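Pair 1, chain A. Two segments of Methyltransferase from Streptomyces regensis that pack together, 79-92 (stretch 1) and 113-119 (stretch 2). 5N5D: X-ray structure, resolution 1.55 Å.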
# COMPACT_ATOMS: atom_id res chain seq x y z
N LEU A 79 11.55 -1.27 -8.94
CA LEU A 79 11.58 0.19 -8.81
C LEU A 79 12.04 0.84 -10.11
O LEU A 79 11.45 1.82 -10.57
CB LEU A 79 12.49 0.59 -7.65
CG LEU A 79 11.93 0.31 -6.26
CD1 LEU A 79 13.03 0.52 -5.24
CD2 LEU A 79 10.74 1.19 -5.95
N ALA A 80 13.12 0.32 -10.71
CA ALA A 80 13.63 0.92 -11.93
C ALA A 80 12.62 0.83 -13.06
O ALA A 80 12.56 1.73 -13.91
CB ALA A 80 14.95 0.24 -12.34
N ARG A 81 11.82 -0.24 -13.09
CA ARG A 81 10.84 -0.38 -14.17
C ARG A 81 9.65 0.56 -14.02
O ARG A 81 8.85 0.67 -14.96
CB ARG A 81 10.37 -1.83 -14.25
CG ARG A 81 11.40 -2.71 -14.92
CD ARG A 81 10.97 -4.16 -15.03
NE ARG A 81 11.87 -4.88 -15.93
CZ ARG A 81 11.94 -6.20 -16.04
NH1 ARG A 81 11.16 -6.97 -15.29
NH2 ARG A 81 12.80 -6.75 -16.89
N ALA A 82 9.52 1.25 -12.89
CA ALA A 82 8.52 2.30 -12.74
C ALA A 82 8.98 3.62 -13.33
O ALA A 82 8.16 4.54 -13.47
CB ALA A 82 8.19 2.49 -11.26
N LEU A 83 10.26 3.75 -13.68
CA LEU A 83 10.83 5.04 -14.02
C LEU A 83 10.55 5.43 -15.47
O LEU A 83 10.49 4.57 -16.35
CB LEU A 83 12.34 5.02 -13.82
CG LEU A 83 12.86 4.91 -12.39
CD1 LEU A 83 14.35 4.60 -12.40
CD2 LEU A 83 12.58 6.20 -11.64
N PRO A 84 10.44 6.72 -15.74
CA PRO A 84 10.43 7.20 -17.12
C PRO A 84 11.82 7.13 -17.71
O PRO A 84 12.81 6.94 -16.98
CB PRO A 84 9.96 8.65 -16.97
CG PRO A 84 10.51 9.05 -15.66
CD PRO A 84 10.36 7.84 -14.78
N PRO A 85 11.96 7.31 -19.03
CA PRO A 85 13.28 7.17 -19.64
C PRO A 85 14.32 8.15 -19.13
O PRO A 85 15.52 7.89 -19.29
CB PRO A 85 13.00 7.40 -21.13
CG PRO A 85 11.57 7.05 -21.29
CD PRO A 85 10.89 7.47 -20.03
N ASP A 86 13.92 9.28 -18.54
CA ASP A 86 14.87 10.22 -17.97
C ASP A 86 14.99 10.06 -16.46
O ASP A 86 15.57 10.93 -15.79
CB ASP A 86 14.50 11.67 -18.32
CG ASP A 86 13.16 12.11 -17.74
OD1 ASP A 86 12.37 11.26 -17.28
OD2 ASP A 86 12.90 13.33 -17.76
N GLY A 87 14.49 8.96 -15.91
CA GLY A 87 14.54 8.73 -14.48
C GLY A 87 15.84 8.08 -14.03
O GLY A 87 16.69 7.68 -14.82
N ARG A 88 15.98 7.97 -12.71
CA ARG A 88 17.14 7.28 -12.15
C ARG A 88 16.77 6.63 -10.83
O ARG A 88 16.03 7.21 -10.02
CB ARG A 88 18.33 8.22 -11.95
CG ARG A 88 19.61 7.48 -11.58
CD ARG A 88 20.82 7.95 -12.38
NE ARG A 88 21.29 9.28 -11.96
CZ ARG A 88 20.99 10.42 -12.56
NH1 ARG A 88 21.47 11.56 -12.09
NH2 ARG A 88 20.22 10.44 -13.64
N LEU A 89 17.28 5.42 -10.63
CA LEU A 89 17.29 4.72 -9.36
C LEU A 89 18.71 4.75 -8.82
O LEU A 89 19.64 4.28 -9.48
CB LEU A 89 16.81 3.28 -9.52
CG LEU A 89 16.96 2.41 -8.27
CD1 LEU A 89 16.06 2.90 -7.15
CD2 LEU A 89 16.68 0.95 -8.60
N VAL A 90 18.88 5.33 -7.64
CA VAL A 90 20.16 5.30 -6.94
C VAL A 90 20.01 4.26 -5.85
O VAL A 90 19.12 4.36 -5.00
CB VAL A 90 20.50 6.68 -6.35
CG1 VAL A 90 21.84 6.64 -5.62
CG2 VAL A 90 20.54 7.73 -7.45
N THR A 91 20.86 3.23 -5.87
CA THR A 91 20.73 2.16 -4.90
C THR A 91 22.08 1.88 -4.23
O THR A 91 23.13 1.99 -4.86
CB THR A 91 20.15 0.89 -5.55
OG1 THR A 91 19.91 -0.10 -4.54
CG2 THR A 91 21.07 0.34 -6.65
N ILE A 92 22.01 1.53 -2.95
CA ILE A 92 23.18 1.39 -2.08
C ILE A 92 23.22 -0.02 -1.51
O ILE A 92 22.22 -0.52 -0.98
CB ILE A 92 23.16 2.40 -0.93
CG1 ILE A 92 23.02 3.83 -1.45
CG2 ILE A 92 24.43 2.25 -0.08
CD1 ILE A 92 22.78 4.87 -0.36
N HIS A 113 20.71 1.44 -17.70
CA HIS A 113 20.87 2.85 -18.00
C HIS A 113 20.11 3.75 -17.03
O HIS A 113 20.34 4.96 -17.03
CB HIS A 113 20.40 3.14 -19.43
CG HIS A 113 18.94 2.90 -19.65
ND1 HIS A 113 18.40 1.63 -19.71
CD2 HIS A 113 17.91 3.75 -19.85
CE1 HIS A 113 17.10 1.72 -19.93
NE2 HIS A 113 16.77 3.00 -20.01
N LEU A 114 19.22 3.17 -16.23
CA LEU A 114 18.43 3.93 -15.26
C LEU A 114 18.96 3.82 -13.84
O LEU A 114 18.38 4.43 -12.94
CB LEU A 114 16.98 3.45 -15.27
CG LEU A 114 16.25 3.52 -16.61
CD1 LEU A 114 14.92 2.78 -16.51
CD2 LEU A 114 16.03 4.95 -17.02
N VAL A 115 20.01 3.04 -13.59
CA VAL A 115 20.40 2.71 -12.23
C VAL A 115 21.82 3.20 -11.97
O VAL A 115 22.72 3.01 -12.80
CB VAL A 115 20.29 1.20 -11.95
CG1 VAL A 115 20.64 0.90 -10.50
CG2 VAL A 115 18.89 0.71 -12.25
N GLU A 116 22.01 3.83 -10.82
CA GLU A 116 23.31 4.25 -10.31
C GLU A 116 23.55 3.48 -9.02
O GLU A 116 22.92 3.76 -8.00
CB GLU A 116 23.32 5.76 -10.08
CG GLU A 116 24.55 6.30 -9.40
CD GLU A 116 24.40 7.78 -9.10
OE1 GLU A 116 24.00 8.52 -10.01
OE2 GLU A 116 24.67 8.17 -7.95
N GLN A 117 24.43 2.49 -9.08
CA GLN A 117 24.73 1.67 -7.92
C GLN A 117 25.91 2.23 -7.13
O GLN A 117 26.88 2.73 -7.71
CB GLN A 117 25.06 0.24 -8.34
CG GLN A 117 23.89 -0.53 -8.91
CD GLN A 117 24.22 -1.99 -9.11
OE1 GLN A 117 24.33 -2.46 -10.24
NE2 GLN A 117 24.38 -2.71 -8.01
N HIS A 118 25.82 2.12 -5.81
CA HIS A 118 26.90 2.48 -4.89
C HIS A 118 27.18 1.30 -3.99
O HIS A 118 26.26 0.60 -3.55
CB HIS A 118 26.53 3.70 -4.05
CG HIS A 118 26.35 4.95 -4.85
ND1 HIS A 118 27.32 5.93 -4.93
CD2 HIS A 118 25.32 5.38 -5.62
CE1 HIS A 118 26.89 6.91 -5.71
NE2 HIS A 118 25.68 6.60 -6.14
N VAL A 119 28.46 1.07 -3.71
CA VAL A 119 28.91 -0.00 -2.83
C VAL A 119 29.55 0.64 -1.60
O VAL A 119 30.54 1.37 -1.73
CB VAL A 119 29.88 -0.96 -3.54
CG1 VAL A 119 30.45 -1.98 -2.56
CG2 VAL A 119 29.18 -1.66 -4.68
O HOH W 1 22.20 10.48 -9.66

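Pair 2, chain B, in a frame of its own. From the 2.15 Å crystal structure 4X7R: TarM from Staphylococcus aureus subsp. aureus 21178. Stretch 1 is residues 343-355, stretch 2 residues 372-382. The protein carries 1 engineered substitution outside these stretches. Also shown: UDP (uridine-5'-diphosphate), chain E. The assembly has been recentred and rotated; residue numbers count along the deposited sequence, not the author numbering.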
# COMPACT_ATOMS: atom_id res chain seq x y z
N VAL B 343 1.84 9.07 -30.78
CA VAL B 343 0.53 9.72 -30.85
C VAL B 343 0.71 11.22 -31.14
O VAL B 343 0.07 11.74 -32.06
CB VAL B 343 -0.34 9.44 -29.58
CG1 VAL B 343 -1.72 10.08 -29.69
CG2 VAL B 343 -0.48 7.95 -29.31
N VAL B 344 1.60 11.89 -30.38
CA VAL B 344 1.92 13.32 -30.50
C VAL B 344 2.54 13.67 -31.87
O VAL B 344 2.21 14.71 -32.42
CB VAL B 344 2.70 13.88 -29.28
CG1 VAL B 344 3.18 15.32 -29.49
CG2 VAL B 344 1.87 13.79 -28.00
N LYS B 345 3.37 12.76 -32.45
CA LYS B 345 3.97 12.98 -33.78
C LYS B 345 2.95 12.92 -34.93
O LYS B 345 3.24 13.45 -36.01
CB LYS B 345 5.20 12.09 -34.03
CG LYS B 345 6.46 12.56 -33.29
CD LYS B 345 7.76 12.02 -33.90
CE LYS B 345 8.39 12.99 -34.87
NZ LYS B 345 9.53 12.39 -35.61
N LYS B 346 1.76 12.31 -34.72
CA LYS B 346 0.67 12.27 -35.71
C LYS B 346 -0.46 13.27 -35.39
O LYS B 346 -1.23 13.62 -36.28
CB LYS B 346 0.11 10.85 -35.88
CG LYS B 346 0.85 10.02 -36.93
CD LYS B 346 0.08 8.78 -37.37
CE LYS B 346 -0.81 9.04 -38.57
NZ LYS B 346 -1.54 7.82 -39.00
N ASP B 347 -0.54 13.71 -34.11
CA ASP B 347 -1.55 14.66 -33.61
C ASP B 347 -0.97 15.36 -32.37
O ASP B 347 -0.90 14.76 -31.29
CB ASP B 347 -2.87 13.93 -33.29
CG ASP B 347 -4.09 14.80 -33.02
OD1 ASP B 347 -3.93 15.89 -32.43
OD2 ASP B 347 -5.22 14.35 -33.34
N ASN B 348 -0.55 16.62 -32.54
CA ASN B 348 0.08 17.43 -31.49
C ASN B 348 -0.90 18.00 -30.45
O ASN B 348 -0.46 18.60 -29.47
CB ASN B 348 0.93 18.56 -32.11
CG ASN B 348 1.89 18.12 -33.19
OD1 ASN B 348 3.05 17.76 -32.93
ND2 ASN B 348 1.44 18.17 -34.43
N ALA B 349 -2.23 17.83 -30.66
CA ALA B 349 -3.28 18.35 -29.78
C ALA B 349 -3.58 17.45 -28.58
O ALA B 349 -4.07 17.94 -27.56
CB ALA B 349 -4.56 18.59 -30.58
N VAL B 350 -3.28 16.14 -28.70
CA VAL B 350 -3.53 15.16 -27.65
C VAL B 350 -2.63 15.31 -26.41
O VAL B 350 -1.40 15.35 -26.52
CB VAL B 350 -3.65 13.71 -28.21
CG1 VAL B 350 -2.44 13.33 -29.04
CG2 VAL B 350 -3.91 12.67 -27.11
N LYS B 351 -3.27 15.42 -25.23
CA LYS B 351 -2.62 15.57 -23.93
C LYS B 351 -2.62 14.24 -23.16
O LYS B 351 -3.59 13.48 -23.25
CB LYS B 351 -3.33 16.65 -23.10
CG LYS B 351 -3.11 18.09 -23.55
CD LYS B 351 -3.82 19.11 -22.62
CE LYS B 351 -3.12 19.34 -21.29
NZ LYS B 351 -4.01 20.00 -20.29
N PHE B 352 -1.55 13.99 -22.39
CA PHE B 352 -1.41 12.80 -21.56
C PHE B 352 -1.23 13.26 -20.12
O PHE B 352 -0.26 13.94 -19.80
CB PHE B 352 -0.26 11.89 -22.04
CG PHE B 352 -0.51 11.15 -23.33
CD1 PHE B 352 -0.42 11.80 -24.56
CD2 PHE B 352 -0.81 9.79 -23.33
CE1 PHE B 352 -0.66 11.12 -25.76
CE2 PHE B 352 -1.04 9.11 -24.53
CZ PHE B 352 -0.97 9.77 -25.74
N HIS B 353 -2.22 12.92 -19.26
CA HIS B 353 -2.24 13.26 -17.84
C HIS B 353 -1.89 12.02 -17.04
O HIS B 353 -2.67 11.06 -17.01
CB HIS B 353 -3.62 13.77 -17.41
CG HIS B 353 -3.98 15.14 -17.90
ND1 HIS B 353 -5.00 15.87 -17.32
CD2 HIS B 353 -3.44 15.88 -18.91
CE1 HIS B 353 -5.06 17.00 -17.99
NE2 HIS B 353 -4.14 17.05 -18.96
N ILE B 354 -0.71 12.03 -16.40
CA ILE B 354 -0.22 10.89 -15.64
C ILE B 354 -0.23 11.23 -14.15
O ILE B 354 0.55 12.07 -13.70
CB ILE B 354 1.15 10.37 -16.16
CG1 ILE B 354 1.14 10.16 -17.70
CG2 ILE B 354 1.58 9.09 -15.43
CD1 ILE B 354 2.46 9.83 -18.34
N TYR B 355 -1.11 10.55 -13.38
CA TYR B 355 -1.24 10.74 -11.94
C TYR B 355 -0.56 9.64 -11.16
O TYR B 355 -0.53 8.48 -11.60
CB TYR B 355 -2.71 10.82 -11.53
CG TYR B 355 -3.39 12.11 -11.94
CD1 TYR B 355 -3.99 12.23 -13.19
CD2 TYR B 355 -3.47 13.19 -11.06
CE1 TYR B 355 -4.63 13.41 -13.57
CE2 TYR B 355 -4.11 14.37 -11.43
CZ TYR B 355 -4.69 14.48 -12.69
OH TYR B 355 -5.33 15.62 -13.06
N ASN B 372 11.11 15.66 -25.70
CA ASN B 372 10.46 16.97 -25.91
C ASN B 372 8.93 16.86 -25.99
O ASN B 372 8.30 17.37 -26.92
CB ASN B 372 11.09 17.79 -27.07
CG ASN B 372 12.60 17.96 -26.99
OD1 ASN B 372 13.32 17.45 -27.84
ND2 ASN B 372 13.11 18.67 -25.99
N LEU B 373 8.35 16.18 -24.99
CA LEU B 373 6.91 15.97 -24.87
C LEU B 373 6.35 16.78 -23.68
O LEU B 373 5.19 16.60 -23.31
CB LEU B 373 6.59 14.47 -24.72
CG LEU B 373 6.83 13.60 -25.95
CD1 LEU B 373 7.06 12.16 -25.55
CD2 LEU B 373 5.67 13.69 -26.92
N GLU B 374 7.18 17.70 -23.12
CA GLU B 374 6.82 18.56 -21.98
C GLU B 374 5.60 19.48 -22.21
O GLU B 374 5.02 19.97 -21.25
CB GLU B 374 8.05 19.32 -21.41
CG GLU B 374 8.84 20.12 -22.44
CD GLU B 374 10.08 20.84 -21.93
OE1 GLU B 374 10.30 20.89 -20.69
OE2 GLU B 374 10.83 21.39 -22.78
N ARG B 375 5.19 19.65 -23.48
CA ARG B 375 4.02 20.43 -23.88
C ARG B 375 2.78 19.51 -24.08
O ARG B 375 1.68 20.02 -24.30
CB ARG B 375 4.34 21.18 -25.18
CG ARG B 375 3.53 22.46 -25.39
CD ARG B 375 3.39 22.82 -26.86
NE ARG B 375 2.50 21.91 -27.58
CZ ARG B 375 2.40 21.84 -28.90
NH1 ARG B 375 3.14 22.63 -29.67
NH2 ARG B 375 1.57 20.97 -29.46
N ASN B 376 2.95 18.18 -23.97
CA ASN B 376 1.86 17.21 -24.18
C ASN B 376 1.68 16.17 -23.07
O ASN B 376 0.58 15.64 -22.91
CB ASN B 376 2.04 16.51 -25.53
CG ASN B 376 1.94 17.41 -26.73
OD1 ASN B 376 2.88 18.13 -27.07
ND2 ASN B 376 0.80 17.39 -27.40
N VAL B 377 2.76 15.85 -22.34
CA VAL B 377 2.73 14.85 -21.27
C VAL B 377 2.97 15.55 -19.93
O VAL B 377 3.99 16.22 -19.76
CB VAL B 377 3.71 13.68 -21.55
CG1 VAL B 377 3.64 12.63 -20.45
CG2 VAL B 377 3.44 13.05 -22.92
N PHE B 378 2.04 15.39 -18.97
CA PHE B 378 2.11 16.05 -17.67
C PHE B 378 2.02 15.13 -16.46
O PHE B 378 0.99 14.49 -16.23
CB PHE B 378 1.08 17.20 -17.59
CG PHE B 378 1.16 18.17 -18.75
CD1 PHE B 378 2.03 19.26 -18.70
CD2 PHE B 378 0.38 17.99 -19.89
CE1 PHE B 378 2.10 20.15 -19.77
CE2 PHE B 378 0.48 18.88 -20.96
CZ PHE B 378 1.33 19.96 -20.89
N LEU B 379 3.10 15.09 -15.67
CA LEU B 379 3.19 14.33 -14.43
C LEU B 379 2.47 15.15 -13.35
O LEU B 379 3.05 16.07 -12.76
CB LEU B 379 4.67 14.06 -14.08
CG LEU B 379 5.26 12.69 -14.44
CD1 LEU B 379 4.88 12.22 -15.85
CD2 LEU B 379 6.77 12.69 -14.28
N LYS B 380 1.18 14.85 -13.17
CA LYS B 380 0.24 15.56 -12.30
C LYS B 380 0.23 15.20 -10.81
O LYS B 380 -0.60 15.74 -10.06
CB LYS B 380 -1.17 15.58 -12.93
CG LYS B 380 -1.23 16.33 -14.26
CD LYS B 380 -2.63 16.73 -14.65
CE LYS B 380 -2.91 18.19 -14.36
NZ LYS B 380 -4.25 18.61 -14.86
N GLY B 381 1.16 14.35 -10.38
CA GLY B 381 1.26 13.92 -8.99
C GLY B 381 0.13 13.02 -8.52
O GLY B 381 -0.77 12.70 -9.30
N TYR B 382 0.16 12.61 -7.25
CA TYR B 382 -0.87 11.74 -6.67
C TYR B 382 -2.22 12.44 -6.57
O TYR B 382 -2.28 13.62 -6.23
CB TYR B 382 -0.44 11.20 -5.29
CG TYR B 382 -1.32 10.07 -4.78
CD1 TYR B 382 -1.03 8.74 -5.09
CD2 TYR B 382 -2.45 10.33 -4.03
CE1 TYR B 382 -1.84 7.71 -4.64
CE2 TYR B 382 -3.27 9.30 -3.57
CZ TYR B 382 -2.97 7.99 -3.89
OH TYR B 382 -3.77 6.97 -3.44
N1 UDP E . -4.77 5.62 -7.06
C2 UDP E . -5.25 6.84 -6.61
N3 UDP E . -4.50 7.93 -6.97
C4 UDP E . -3.33 7.94 -7.70
C5 UDP E . -2.86 6.64 -8.09
C6 UDP E . -3.57 5.54 -7.77
O2 UDP E . -6.27 6.94 -5.95
O4 UDP E . -2.79 9.03 -7.98
C1' UDP E . -5.64 4.44 -6.87
C2' UDP E . -6.58 4.16 -8.04
O2' UDP E . -7.77 4.92 -7.94
C3' UDP E . -6.84 2.66 -7.86
C4' UDP E . -5.53 2.15 -7.27
O4' UDP E . -4.84 3.29 -6.72
O3' UDP E . -7.97 2.32 -7.05
C5' UDP E . -4.64 1.44 -8.26
O5' UDP E . -5.24 0.14 -8.50
PA UDP E . -4.72 -0.94 -9.56
O1A UDP E . -5.39 -2.24 -9.28
O2A UDP E . -5.06 -0.44 -10.97
O3A UDP E . -3.17 -1.08 -9.41
PB UDP E . -2.22 -1.35 -8.15
O1B UDP E . -2.89 -2.30 -7.20
O2B UDP E . -1.91 -0.03 -7.43
O3B UDP E . -0.93 -1.99 -8.64

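In both pairs the chain leaves a helix, turns through a short loop and enters a strand that runs parallel to the strand of the other stretch; fourteen central residues superpose with an RMSD of 0.9 Å. The strand axes come within 4.6 Å in pair 1 and 4.7 Å in pair 2, with angles of 13° and 27° between their directions.

The backbone ladder is the first rule. Four hydrogen bonds recur at matched positions, each strand donating in turn. In pair 1 they open with Leu A89 N to Leu A114 O (2.7 Å) and Glu A116 N to Leu A89 O (2.8 Å); in pair 2 with Phe B352 N to Asn B376 O (2.7 Å) and Phe B378 N to Phe B352 O (2.8 Å). Thr A91 and Ile B354 then serve both ways: Thr A91 N donates to Glu A116 O and Ile B354 N to Phe B378 O, both at 3.0 Å, while Thr A91 O accepts from His A118 N and Ile B354 O from Lys B380 N, both at 2.9 Å. Such a ladder depends on main-chain atoms, so it leaves the side chains free to differ.

One difference lies at the entry. Leu A114 matches Asn B376, and each loses more area to the opposing stretch than any other residue of its pair. Leu A114 fills the loop by shape, its CD2 lying 3.6 Å from Gly A87 O and 3.7 Å from Pro A85 O. Asn B376 instead bonds to the loop: its ND2 donates to Asn B348 O (2.7 Å) and Val B350 O (3.1 Å), the carbonyls of the residues matching Pro A85 and Gly A87. One site thus meets the same two carbonyl positions with a methyl or with an amide.

On the face of Val A90 and Glu A116, pair 1 builds a polar cluster. Arg A88 NE makes a weak, salt-bridged hydrogen bond to Glu A116 OE1 (3.4 Å), which water 1 also bridges, while His A118 NE2 donates to Glu A116 OE2 (2.6 Å). In pair 2 the matched Lys B351 sets its CE 3.6 Å from Phe B378 CE2, while its NZ makes a weak hydrogen bond to His B353 NE2 (3.2 Å), and Lys B380, in place of His A118, lays its aliphatic chain over two rings: CD is 4.0 Å from the His B353 ring centroid and CB 3.7 Å from that of Tyr B355.

The other face stays largely apolar. Thr A91 CG2 reaches Val A115 CG1 at 3.9 Å; Ile B354 CD1 reaches Val B377 CG1 at 3.7 Å. Here a branched side chain meets valine in both pairs.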